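Local coordinates for protein CRISPR-associated endonuclease Cas1 (Thermotoga maritima, PDB 4XTK) that probably cuts double-stranded DNA as a metal-dependent endonuclease in CRISPR adaptive immunity, working as a homodimer that assembles with a Cas2 dimer, at residues 111-116 with 235-240; 119-124 with 160-165; 136-141 with 156-161; 206-211 with 307-312. One frame throughout, in Å; residues are numbered along the deposited sequence.

Contact 1: 111-116 with 235-240; sequences REIVSR and AELFKP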
# COMPACT_ATOMS: atom_id res chain seq x y z
N ARG E 111 -5.89 20.82 -15.88
CA ARG E 111 -6.74 21.90 -16.34
C ARG E 111 -8.13 21.80 -15.71
O ARG E 111 -8.82 22.80 -15.54
CB ARG E 111 -6.84 21.89 -17.87
CG ARG E 111 -7.17 23.22 -18.48
CD ARG E 111 -7.31 23.10 -19.98
NE ARG E 111 -6.03 23.05 -20.67
CZ ARG E 111 -5.33 24.13 -20.99
NH1 ARG E 111 -5.78 25.33 -20.66
NH2 ARG E 111 -4.17 24.02 -21.63
N GLU E 112 -8.52 20.57 -15.37
CA GLU E 112 -9.78 20.32 -14.67
C GLU E 112 -9.72 20.84 -13.23
O GLU E 112 -10.65 21.49 -12.76
CB GLU E 112 -10.09 18.82 -14.66
CG GLU E 112 -11.24 18.40 -13.75
CD GLU E 112 -12.60 18.86 -14.24
OE1 GLU E 112 -12.70 19.30 -15.41
OE2 GLU E 112 -13.58 18.76 -13.47
N ILE E 113 -8.61 20.55 -12.56
CA ILE E 113 -8.36 21.03 -11.21
C ILE E 113 -8.46 22.55 -11.15
O ILE E 113 -9.21 23.11 -10.36
CB ILE E 113 -6.97 20.60 -10.70
CG1 ILE E 113 -6.83 19.08 -10.73
CG2 ILE E 113 -6.72 21.13 -9.30
CD1 ILE E 113 -7.67 18.40 -9.71
N VAL E 114 -7.70 23.20 -12.02
CA VAL E 114 -7.62 24.65 -12.06
C VAL E 114 -8.98 25.27 -12.37
O VAL E 114 -9.40 26.22 -11.71
CB VAL E 114 -6.58 25.12 -13.10
CG1 VAL E 114 -6.66 26.63 -13.30
CG2 VAL E 114 -5.19 24.70 -12.67
N SER E 115 -9.66 24.71 -13.37
CA SER E 115 -10.97 25.21 -13.79
C SER E 115 -11.96 25.24 -12.62
O SER E 115 -12.63 26.24 -12.39
CB SER E 115 -11.52 24.36 -14.93
OG SER E 115 -12.76 24.85 -15.40
N ARG E 116 -12.03 24.13 -11.89
CA ARG E 116 -12.96 24.02 -10.78
C ARG E 116 -12.52 24.88 -9.60
O ARG E 116 -13.35 25.54 -8.96
CB ARG E 116 -13.11 22.56 -10.35
CG ARG E 116 -13.73 21.65 -11.42
CD ARG E 116 -15.25 21.56 -11.27
NE ARG E 116 -15.63 21.14 -9.92
CZ ARG E 116 -16.27 21.92 -9.05
NH1 ARG E 116 -16.62 23.15 -9.39
NH2 ARG E 116 -16.57 21.46 -7.84
N ALA E 235 -7.44 19.08 -2.95
CA ALA E 235 -7.69 20.09 -1.91
C ALA E 235 -7.86 21.50 -2.48
O ALA E 235 -8.50 22.34 -1.85
CB ALA E 235 -6.55 20.08 -0.90
N GLU E 236 -7.30 21.76 -3.65
CA GLU E 236 -7.41 23.09 -4.26
C GLU E 236 -8.86 23.48 -4.51
O GLU E 236 -9.20 24.66 -4.51
CB GLU E 236 -6.62 23.15 -5.58
CG GLU E 236 -5.13 22.87 -5.46
CD GLU E 236 -4.33 24.01 -4.82
OE1 GLU E 236 -4.94 24.89 -4.18
OE2 GLU E 236 -3.09 24.02 -4.97
N LEU E 237 -9.72 22.49 -4.70
CA LEU E 237 -11.12 22.74 -4.98
C LEU E 237 -11.89 23.15 -3.74
O LEU E 237 -12.87 23.89 -3.82
CB LEU E 237 -11.78 21.49 -5.59
CG LEU E 237 -11.64 21.23 -7.09
CD1 LEU E 237 -10.20 20.92 -7.48
CD2 LEU E 237 -12.57 20.10 -7.51
N PHE E 238 -11.49 22.60 -2.60
CA PHE E 238 -12.27 22.75 -1.38
C PHE E 238 -11.74 23.77 -0.38
O PHE E 238 -12.33 23.94 0.69
CB PHE E 238 -12.41 21.37 -0.75
CG PHE E 238 -13.05 20.38 -1.66
CD1 PHE E 238 -14.42 20.27 -1.74
CD2 PHE E 238 -12.27 19.59 -2.49
CE1 PHE E 238 -15.01 19.38 -2.60
CE2 PHE E 238 -12.85 18.69 -3.36
CZ PHE E 238 -14.23 18.59 -3.42
N LYS E 239 -10.64 24.43 -0.72
CA LYS E 239 -10.05 25.42 0.17
C LYS E 239 -11.01 26.58 0.53
O LYS E 239 -11.08 26.98 1.70
CB LYS E 239 -8.75 25.97 -0.44
CG LYS E 239 -7.52 25.11 -0.16
CD LYS E 239 -6.28 25.59 -0.92
CE LYS E 239 -5.04 24.84 -0.44
NZ LYS E 239 -3.80 25.25 -1.14
N PRO E 240 -11.74 27.12 -0.46
CA PRO E 240 -12.71 28.15 -0.06
C PRO E 240 -13.84 27.69 0.86
O PRO E 240 -14.08 28.32 1.89
CB PRO E 240 -13.29 28.61 -1.41
CG PRO E 240 -12.23 28.30 -2.39
CD PRO E 240 -11.60 27.04 -1.92

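Contact 2: 119-124 with 160-165; sequences QNMVDF and EEYYSM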
# COMPACT_ATOMS: atom_id res chain seq x y z
N GLN E 119 -13.61 28.41 -10.29
CA GLN E 119 -15.04 28.66 -10.20
C GLN E 119 -15.50 28.63 -8.75
O GLN E 119 -16.38 29.39 -8.36
CB GLN E 119 -15.83 27.65 -11.04
CG GLN E 119 -17.28 28.07 -11.23
CD GLN E 119 -17.42 29.49 -11.75
OE1 GLN E 119 -16.75 29.89 -12.71
NE2 GLN E 119 -18.29 30.27 -11.12
N ASN E 120 -14.87 27.78 -7.94
CA ASN E 120 -15.15 27.75 -6.52
C ASN E 120 -14.72 29.05 -5.85
O ASN E 120 -15.43 29.57 -4.98
CB ASN E 120 -14.47 26.56 -5.85
CG ASN E 120 -15.10 25.24 -6.23
OD1 ASN E 120 -16.14 25.21 -6.90
ND2 ASN E 120 -14.49 24.15 -5.79
N MET E 121 -13.56 29.56 -6.25
CA MET E 121 -13.09 30.85 -5.77
C MET E 121 -14.10 31.95 -6.10
O MET E 121 -14.47 32.75 -5.23
CB MET E 121 -11.72 31.20 -6.38
CG MET E 121 -10.53 30.54 -5.69
SD MET E 121 -8.94 31.16 -6.29
CE MET E 121 -8.37 29.83 -7.33
N VAL E 122 -14.55 31.99 -7.35
CA VAL E 122 -15.48 33.02 -7.79
C VAL E 122 -16.82 32.92 -7.07
O VAL E 122 -17.38 33.93 -6.64
CB VAL E 122 -15.72 32.93 -9.31
CG1 VAL E 122 -16.95 33.73 -9.71
CG2 VAL E 122 -14.50 33.42 -10.06
N ASP E 123 -17.32 31.69 -6.91
CA ASP E 123 -18.60 31.49 -6.24
C ASP E 123 -18.54 31.93 -4.77
O ASP E 123 -19.49 32.54 -4.27
CB ASP E 123 -19.02 30.02 -6.33
CG ASP E 123 -19.47 29.63 -7.73
OD1 ASP E 123 -19.75 30.55 -8.54
OD2 ASP E 123 -19.56 28.42 -8.02
N PHE E 124 -17.44 31.63 -4.10
CA PHE E 124 -17.29 32.02 -2.71
C PHE E 124 -17.34 33.54 -2.57
O PHE E 124 -18.00 34.07 -1.68
CB PHE E 124 -15.98 31.47 -2.13
CG PHE E 124 -15.82 31.71 -0.66
CD1 PHE E 124 -16.40 30.86 0.27
CD2 PHE E 124 -15.10 32.80 -0.19
CE1 PHE E 124 -16.26 31.08 1.62
CE2 PHE E 124 -14.96 33.02 1.17
CZ PHE E 124 -15.54 32.16 2.07
N GLU E 160 -3.59 34.02 -4.66
CA GLU E 160 -3.08 35.17 -3.92
C GLU E 160 -3.96 36.40 -4.13
O GLU E 160 -4.21 37.16 -3.20
CB GLU E 160 -1.64 35.47 -4.32
N GLU E 161 -4.42 36.59 -5.36
CA GLU E 161 -5.36 37.67 -5.67
C GLU E 161 -6.69 37.43 -4.97
O GLU E 161 -7.33 38.36 -4.45
CB GLU E 161 -5.55 37.79 -7.18
CG GLU E 161 -6.65 38.74 -7.60
CD GLU E 161 -6.38 40.15 -7.15
OE1 GLU E 161 -5.19 40.51 -7.01
OE2 GLU E 161 -7.35 40.91 -6.92
N TYR E 162 -7.12 36.18 -4.98
CA TYR E 162 -8.33 35.77 -4.31
C TYR E 162 -8.25 36.08 -2.82
O TYR E 162 -9.20 36.59 -2.23
CB TYR E 162 -8.57 34.28 -4.56
CG TYR E 162 -9.47 33.60 -3.56
CD1 TYR E 162 -10.85 33.60 -3.73
CD2 TYR E 162 -8.94 32.95 -2.46
CE1 TYR E 162 -11.67 32.98 -2.81
CE2 TYR E 162 -9.76 32.32 -1.54
CZ TYR E 162 -11.12 32.34 -1.73
OH TYR E 162 -11.93 31.71 -0.82
N TYR E 163 -7.10 35.79 -2.22
CA TYR E 163 -6.87 36.05 -0.80
C TYR E 163 -6.92 37.55 -0.47
O TYR E 163 -7.41 37.94 0.59
CB TYR E 163 -5.54 35.45 -0.36
CG TYR E 163 -5.64 33.99 0.03
CD1 TYR E 163 -6.71 33.53 0.78
CD2 TYR E 163 -4.66 33.08 -0.35
CE1 TYR E 163 -6.82 32.20 1.14
CE2 TYR E 163 -4.76 31.74 0.01
CZ TYR E 163 -5.84 31.31 0.75
OH TYR E 163 -5.95 29.99 1.12
N SER E 164 -6.43 38.38 -1.39
CA SER E 164 -6.50 39.82 -1.22
C SER E 164 -7.95 40.29 -1.22
O SER E 164 -8.30 41.22 -0.51
CB SER E 164 -5.73 40.55 -2.33
OG SER E 164 -4.33 40.36 -2.18
N MET E 165 -8.79 39.63 -2.01
CA MET E 165 -10.20 39.98 -2.06
C MET E 165 -10.90 39.51 -0.79
O MET E 165 -11.85 40.13 -0.34
CB MET E 165 -10.88 39.40 -3.30
CG MET E 165 -10.31 39.87 -4.64
SD MET E 165 -10.31 41.67 -4.83
CE MET E 165 -12.00 42.09 -4.41

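Contact 3: 136-141 with 156-161; sequences TRYKKK and GNAREE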
# COMPACT_ATOMS: atom_id res chain seq x y z
N THR E 136 -10.80 36.98 -13.63
CA THR E 136 -11.05 36.61 -15.02
C THR E 136 -9.76 36.45 -15.82
O THR E 136 -9.63 35.53 -16.63
CB THR E 136 -11.96 37.63 -15.71
OG1 THR E 136 -13.19 37.74 -15.00
CG2 THR E 136 -12.25 37.19 -17.13
N ARG E 137 -8.80 37.35 -15.59
CA ARG E 137 -7.53 37.32 -16.32
C ARG E 137 -6.80 35.99 -16.11
O ARG E 137 -6.14 35.48 -17.02
CB ARG E 137 -6.63 38.48 -15.89
CG ARG E 137 -5.26 38.51 -16.59
CD ARG E 137 -4.28 39.43 -15.88
NE ARG E 137 -3.17 38.71 -15.27
CZ ARG E 137 -2.66 39.00 -14.07
NH1 ARG E 137 -3.18 39.99 -13.36
NH2 ARG E 137 -1.65 38.29 -13.59
N TYR E 138 -6.92 35.43 -14.91
CA TYR E 138 -6.25 34.18 -14.59
C TYR E 138 -6.95 33.00 -15.24
O TYR E 138 -6.29 32.05 -15.67
CB TYR E 138 -6.18 33.98 -13.08
CG TYR E 138 -5.41 35.07 -12.37
CD1 TYR E 138 -4.02 35.08 -12.39
CD2 TYR E 138 -6.07 36.08 -11.68
CE1 TYR E 138 -3.31 36.07 -11.75
CE2 TYR E 138 -5.36 37.07 -11.04
CZ TYR E 138 -3.98 37.07 -11.07
OH TYR E 138 -3.27 38.05 -10.43
N LYS E 139 -8.27 33.05 -15.32
CA LYS E 139 -9.03 32.02 -16.01
C LYS E 139 -8.57 31.93 -17.47
O LYS E 139 -8.32 30.84 -17.98
CB LYS E 139 -10.53 32.28 -15.94
N LYS E 140 -8.42 33.07 -18.13
CA LYS E 140 -7.99 33.09 -19.52
C LYS E 140 -6.55 32.59 -19.66
O LYS E 140 -6.26 31.80 -20.56
CB LYS E 140 -8.13 34.50 -20.10
CG LYS E 140 -8.30 34.52 -21.62
N LYS E 141 -5.67 33.05 -18.78
CA LYS E 141 -4.28 32.59 -18.77
C LYS E 141 -4.19 31.07 -18.62
O LYS E 141 -3.42 30.41 -19.33
CB LYS E 141 -3.50 33.27 -17.64
CG LYS E 141 -2.60 34.42 -18.09
CD LYS E 141 -1.33 33.91 -18.74
N GLY E 156 -1.60 29.49 -8.40
CA GLY E 156 -1.07 30.14 -7.21
C GLY E 156 -1.31 31.64 -7.18
O GLY E 156 -1.76 32.19 -6.17
N ASN E 157 -1.03 32.31 -8.30
CA ASN E 157 -1.23 33.75 -8.40
C ASN E 157 -2.70 34.13 -8.27
O ASN E 157 -3.03 35.13 -7.64
CB ASN E 157 -0.65 34.28 -9.71
CG ASN E 157 0.86 34.12 -9.81
OD1 ASN E 157 1.56 34.10 -8.79
ND2 ASN E 157 1.37 34.00 -11.03
N ALA E 158 -3.56 33.31 -8.87
CA ALA E 158 -5.01 33.49 -8.74
C ALA E 158 -5.42 33.40 -7.27
O ALA E 158 -6.21 34.21 -6.79
CB ALA E 158 -5.75 32.44 -9.55
N ARG E 159 -4.87 32.41 -6.58
CA ARG E 159 -5.16 32.23 -5.16
C ARG E 159 -4.77 33.47 -4.36
O ARG E 159 -5.53 33.93 -3.51
CB ARG E 159 -4.43 30.99 -4.63
CG ARG E 159 -4.76 30.62 -3.20
CD ARG E 159 -6.08 29.88 -3.09
NE ARG E 159 -6.09 28.65 -3.87
CZ ARG E 159 -7.16 27.90 -4.08
NH1 ARG E 159 -8.33 28.25 -3.56
NH2 ARG E 159 -7.07 26.80 -4.82
N GLU E 160 -3.59 34.02 -4.66
CA GLU E 160 -3.08 35.17 -3.92
C GLU E 160 -3.96 36.40 -4.13
O GLU E 160 -4.21 37.16 -3.20
CB GLU E 160 -1.64 35.47 -4.32
N GLU E 161 -4.42 36.59 -5.36
CA GLU E 161 -5.36 37.67 -5.67
C GLU E 161 -6.69 37.43 -4.97
O GLU E 161 -7.33 38.36 -4.45
CB GLU E 161 -5.55 37.79 -7.18
CG GLU E 161 -6.65 38.74 -7.60
CD GLU E 161 -6.38 40.15 -7.15
OE1 GLU E 161 -5.19 40.51 -7.01
OE2 GLU E 161 -7.35 40.91 -6.92

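Contact 4: 206-211 with 307-312; sequences SLIYQT and MELHKL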
# COMPACT_ATOMS: atom_id res chain seq x y z
N SER E 206 -6.83 10.85 3.53
CA SER E 206 -7.45 9.68 4.12
C SER E 206 -8.58 9.18 3.22
O SER E 206 -8.83 7.98 3.14
CB SER E 206 -7.96 9.97 5.54
OG SER E 206 -9.04 10.87 5.53
N LEU E 207 -9.25 10.10 2.54
CA LEU E 207 -10.34 9.72 1.65
C LEU E 207 -9.82 9.03 0.39
O LEU E 207 -10.47 8.14 -0.16
CB LEU E 207 -11.19 10.94 1.28
CG LEU E 207 -12.07 11.46 2.43
CD1 LEU E 207 -12.92 12.64 1.99
CD2 LEU E 207 -12.95 10.36 3.04
N ILE E 208 -8.64 9.45 -0.08
CA ILE E 208 -8.01 8.81 -1.23
C ILE E 208 -7.67 7.35 -0.89
O ILE E 208 -7.87 6.45 -1.70
CB ILE E 208 -6.75 9.56 -1.69
CG1 ILE E 208 -7.11 10.93 -2.28
CG2 ILE E 208 -5.98 8.75 -2.73
CD1 ILE E 208 -5.90 11.80 -2.64
N TYR E 209 -7.19 7.13 0.33
CA TYR E 209 -6.88 5.78 0.80
C TYR E 209 -8.13 4.90 0.84
O TYR E 209 -8.03 3.68 0.94
CB TYR E 209 -6.24 5.81 2.18
CG TYR E 209 -4.75 6.09 2.20
CD1 TYR E 209 -3.89 5.43 1.34
CD2 TYR E 209 -4.21 7.00 3.11
CE1 TYR E 209 -2.53 5.68 1.36
CE2 TYR E 209 -2.85 7.25 3.15
CZ TYR E 209 -2.02 6.59 2.27
OH TYR E 209 -0.66 6.84 2.31
N GLN E 210 -9.30 5.52 0.78
CA GLN E 210 -10.55 4.76 0.74
C GLN E 210 -10.99 4.53 -0.69
O GLN E 210 -12.08 4.03 -0.94
CB GLN E 210 -11.65 5.47 1.53
CG GLN E 210 -11.27 5.77 2.98
CD GLN E 210 -12.36 6.48 3.75
OE1 GLN E 210 -13.47 6.69 3.25
NE2 GLN E 210 -12.05 6.90 4.97
N THR E 211 -10.14 4.92 -1.64
CA THR E 211 -10.41 4.72 -3.07
C THR E 211 -9.40 3.79 -3.74
O THR E 211 -8.57 3.17 -3.08
CB THR E 211 -10.41 6.04 -3.88
OG1 THR E 211 -9.06 6.52 -4.00
CG2 THR E 211 -11.30 7.08 -3.22
N MET E 307 -16.83 12.55 -4.08
CA MET E 307 -17.38 12.56 -5.43
C MET E 307 -16.33 12.99 -6.45
O MET E 307 -16.26 12.43 -7.55
CB MET E 307 -18.59 13.47 -5.52
CG MET E 307 -19.84 12.92 -4.84
SD MET E 307 -21.24 14.04 -4.99
CE MET E 307 -21.08 14.51 -6.72
N GLU E 308 -15.53 13.98 -6.08
CA GLU E 308 -14.48 14.48 -6.97
C GLU E 308 -13.42 13.41 -7.22
O GLU E 308 -12.90 13.29 -8.33
CB GLU E 308 -13.84 15.74 -6.37
CG GLU E 308 -12.98 16.51 -7.35
CD GLU E 308 -13.77 17.03 -8.54
OE1 GLU E 308 -14.98 17.31 -8.39
OE2 GLU E 308 -13.17 17.16 -9.64
N LEU E 309 -13.13 12.64 -6.18
CA LEU E 309 -12.20 11.53 -6.29
C LEU E 309 -12.75 10.46 -7.23
O LEU E 309 -12.01 9.90 -8.04
CB LEU E 309 -11.92 10.94 -4.92
CG LEU E 309 -11.18 11.86 -3.97
CD1 LEU E 309 -11.06 11.19 -2.61
CD2 LEU E 309 -9.81 12.24 -4.54
N HIS E 310 -14.04 10.20 -7.12
CA HIS E 310 -14.67 9.20 -7.98
C HIS E 310 -14.70 9.69 -9.42
O HIS E 310 -14.64 8.89 -10.36
CB HIS E 310 -16.08 8.88 -7.50
CG HIS E 310 -16.71 7.73 -8.23
ND1 HIS E 310 -16.17 6.47 -8.24
CD2 HIS E 310 -17.83 7.67 -8.98
CE1 HIS E 310 -16.93 5.67 -8.96
NE2 HIS E 310 -17.95 6.37 -9.43
N LYS E 311 -14.79 11.01 -9.60
CA LYS E 311 -14.77 11.62 -10.93
C LYS E 311 -13.42 11.40 -11.59
O LYS E 311 -13.34 11.16 -12.79
CB LYS E 311 -15.06 13.12 -10.84
CG LYS E 311 -16.37 13.55 -11.47
CD LYS E 311 -16.60 15.05 -11.30
CE LYS E 311 -17.42 15.37 -10.04
NZ LYS E 311 -18.78 14.77 -10.07
N LEU E 312 -12.37 11.48 -10.80
CA LEU E 312 -11.03 11.27 -11.32
C LEU E 312 -10.84 9.80 -11.66
O LEU E 312 -10.21 9.46 -12.67
CB LEU E 312 -9.98 11.72 -10.30
CG LEU E 312 -8.53 11.53 -10.76
CD1 LEU E 312 -8.28 12.30 -12.06
CD2 LEU E 312 -7.56 11.95 -9.66

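Contact 1: 111-116 with 235-240
Leu237 sets its two methyl groups against different residues of the neighbouring helix, CD1 against Ile113 and CD2 against Arg116, and so joins helices 103-127 and 230-252 in the helical domain of Cas1. The two segments run almost parallel, 6° apart, with their axes 8.9 Å from each other. Leu237 CD1 lies 3.9 Å from Ile113 CG2 and also rests on the carbonyl oxygen of Ile113. The other branch, Leu237 CD2, is 3.8 Å from Arg116 CB. Bends at chi2 and chi3 turn the arginine chain so that Arg116 NE lies 4.0 Å from the same methyl, Leu237 CD2; beyond it, Arg116 NH1 makes a weak hydrogen bond to Asn120 OD1. Both pairs of side chains cross at about a right angle. Ile113 CG2 also reaches Glu236 CB, at 4.2 Å. In the next shell, the glutamate's carboxylate turns away from helix 103-127 toward Glu155 and His221, with which, by similarity, it binds manganese. The contact thus lies on the same helix as this probable ligand. Within the helix Lys239 lies one turn on, and its NZ forms a salt bridge of 3.3 Å to Glu236 OE1, the oxygen that also pairs with Arg159 NH2.

Contact 2: 119-124 with 160-165
Met121 meets Tyr162 in a Met-aromatic contact where a methylene, more than the sulfur, covers the ring. Met121 CG stands over one face of the phenol, 3.9 Å from the Tyr162 ring centroid and 21° off the ring normal, a CH-pi contact offset toward the rim. The sulfur runs on past the ring toward its root: Met121 SD is 4.3 Å from the same Tyr162 centroid, in an oblique position, and comes to 3.6 Å from Tyr162 CB. On the tyrosine side, CG is anti to the backbone N (chi1 159°), which sends the ring across toward helix 103-127 and under the methionine. Its far end carries the second contact, with Tyr162 OH 3.4 Å from Phe124 CD2; the two aromatic side chains cross at about a right angle, and the hydroxyl approaches the phenylalanine ring obliquely. That buried hydroxyl is satisfied from a third helix, by a hydrogen bond with Asp244 OD2, while Pro240 of the same helix 230-252 packs on the tyrosine. Met121 also touches Glu155, a probable manganese ligand by similarity, and Arg159. Helices 103-127 and 230-252 thus both meet one aromatic side chain of helix 148-166, in a buried layer beside the metal site of the Cas1 helical domain.

Contact 3: 136-141 with 156-161
A helical hairpin, formed by helices 136-144 and 148-166, is closed here by Tyr138 laid flat on Ala158. The two segments are antiparallel at 171°, with axes 9.8 Å apart, a gap that the aromatic ring spans. Ala158 CA sits almost on the ring normal, 9° off it and 4.0 Å from the Tyr138 centroid, so its C-H makes a CH-pi contact over the middle of the face. The alanine methyl lies nearer the root of the ring, with Ala158 CB 3.9 Å from Tyr138 CG. Tyr138 CG is anti to its own carbonyl carbon (chi1 -61°), a torsion that carries the phenol across to the partner helix. Flanking residues meet the two ring carbons that flank the hydroxyl-bearing carbon: Asn157 CB approaches Tyr138 CE1 at 3.8 Å, and Glu161 CB approaches Tyr138 CE2 at 3.9 Å. From there the glutamate turns away to a weak hydrogen bond between its OE2 and Ser134 OG. Within the Cas1 helical domain this hairpin packs against the long helix 103-127, whose Phe118 touches both Tyr138 and Ala158. The outer side is more polar. Tyr138 CE2 lies 4.2 Å above one face of the guanidinium of exposed Arg137, toward its rim, and Arg137 NH1 remains 6.7 Å from Glu161 OE1, too far for a salt bridge, though the opposite charges may attract weakly. Next to Ala158, Arg159 points inward instead, its NH2 in a salt bridge with Glu155 OE2.

Contact 4: 206-211 with 307-312
Leu309 of helix 301-316 is received by three residues of 206-211, closely by Leu207 and Ile208 and more loosely by Thr211. On the close side, Ile208 CG1 meets both methyls of Leu309, CD2 at 3.8 Å and CD1 slightly farther off. Leu309 CD1 also lies 3.9 Å from Leu207 CB and equally near the Leu207 carbonyl carbon, so it presses on the backbone as well as on a side chain. Leu309 and Ile208 cross at about a right angle. All three residues are buried, and helix 230-252 adds to the same core through Ile234 on Leu309 and Leu230 on Ile208. Toward the partly exposed side the fit relaxes: the threonine meets the leucine through CG2, with Thr211 CG2 4.2 Å from Leu309 CD1. What fixes Thr211 is its own chain. Ile208 to Thr211 form a type I beta turn closed by a 2.7 Å bond from Thr211 N to Ile208 O, and Thr211 OG1 donates a second, to a lone pair of that oxygen in the carbonyl plane. For this the hydroxyl stands between the backbone N and the carbonyl carbon (chi1 72°), an arrangement that presents CG2 to the leucine. The hydroxyl oxygen is hydrogen-bonded in addition to Leu213 N. Further toward the outside, Tyr209 packs on Arg84 of the second subunit. One leucine of helix 301-316 thus packs on the last residues of helix 188-208 and on the type I turn 208-211, in the hydrophobic core of the Cas1 helical domain.

Overall arrangement
Contacts 1, 2 and 3 form one cluster, with centres 9 to 12 Å apart. Contacts 1 and 2 share helix 103-127, contacts 2 and 3 share helix 148-166, and both 2 and 3 are nested along the chain within the loop closed by contact 1. Asn120 ND2 bonding to Leu237 O ties contact 1 to contact 2, and Arg159 ties contact 3 to Glu236. Contact 4 joins helices 188-208 and 301-316 about 25 Å from contact 2, centre to centre, yet it reaches contact 1 through Glu308 packing on Leu237, and the segments of contacts 1 and 4 alternate along the chain. Helix 230-252, part of contact 1 and carrier of a probable metal ligand, thus also borders the pair of helices joined in contact 4.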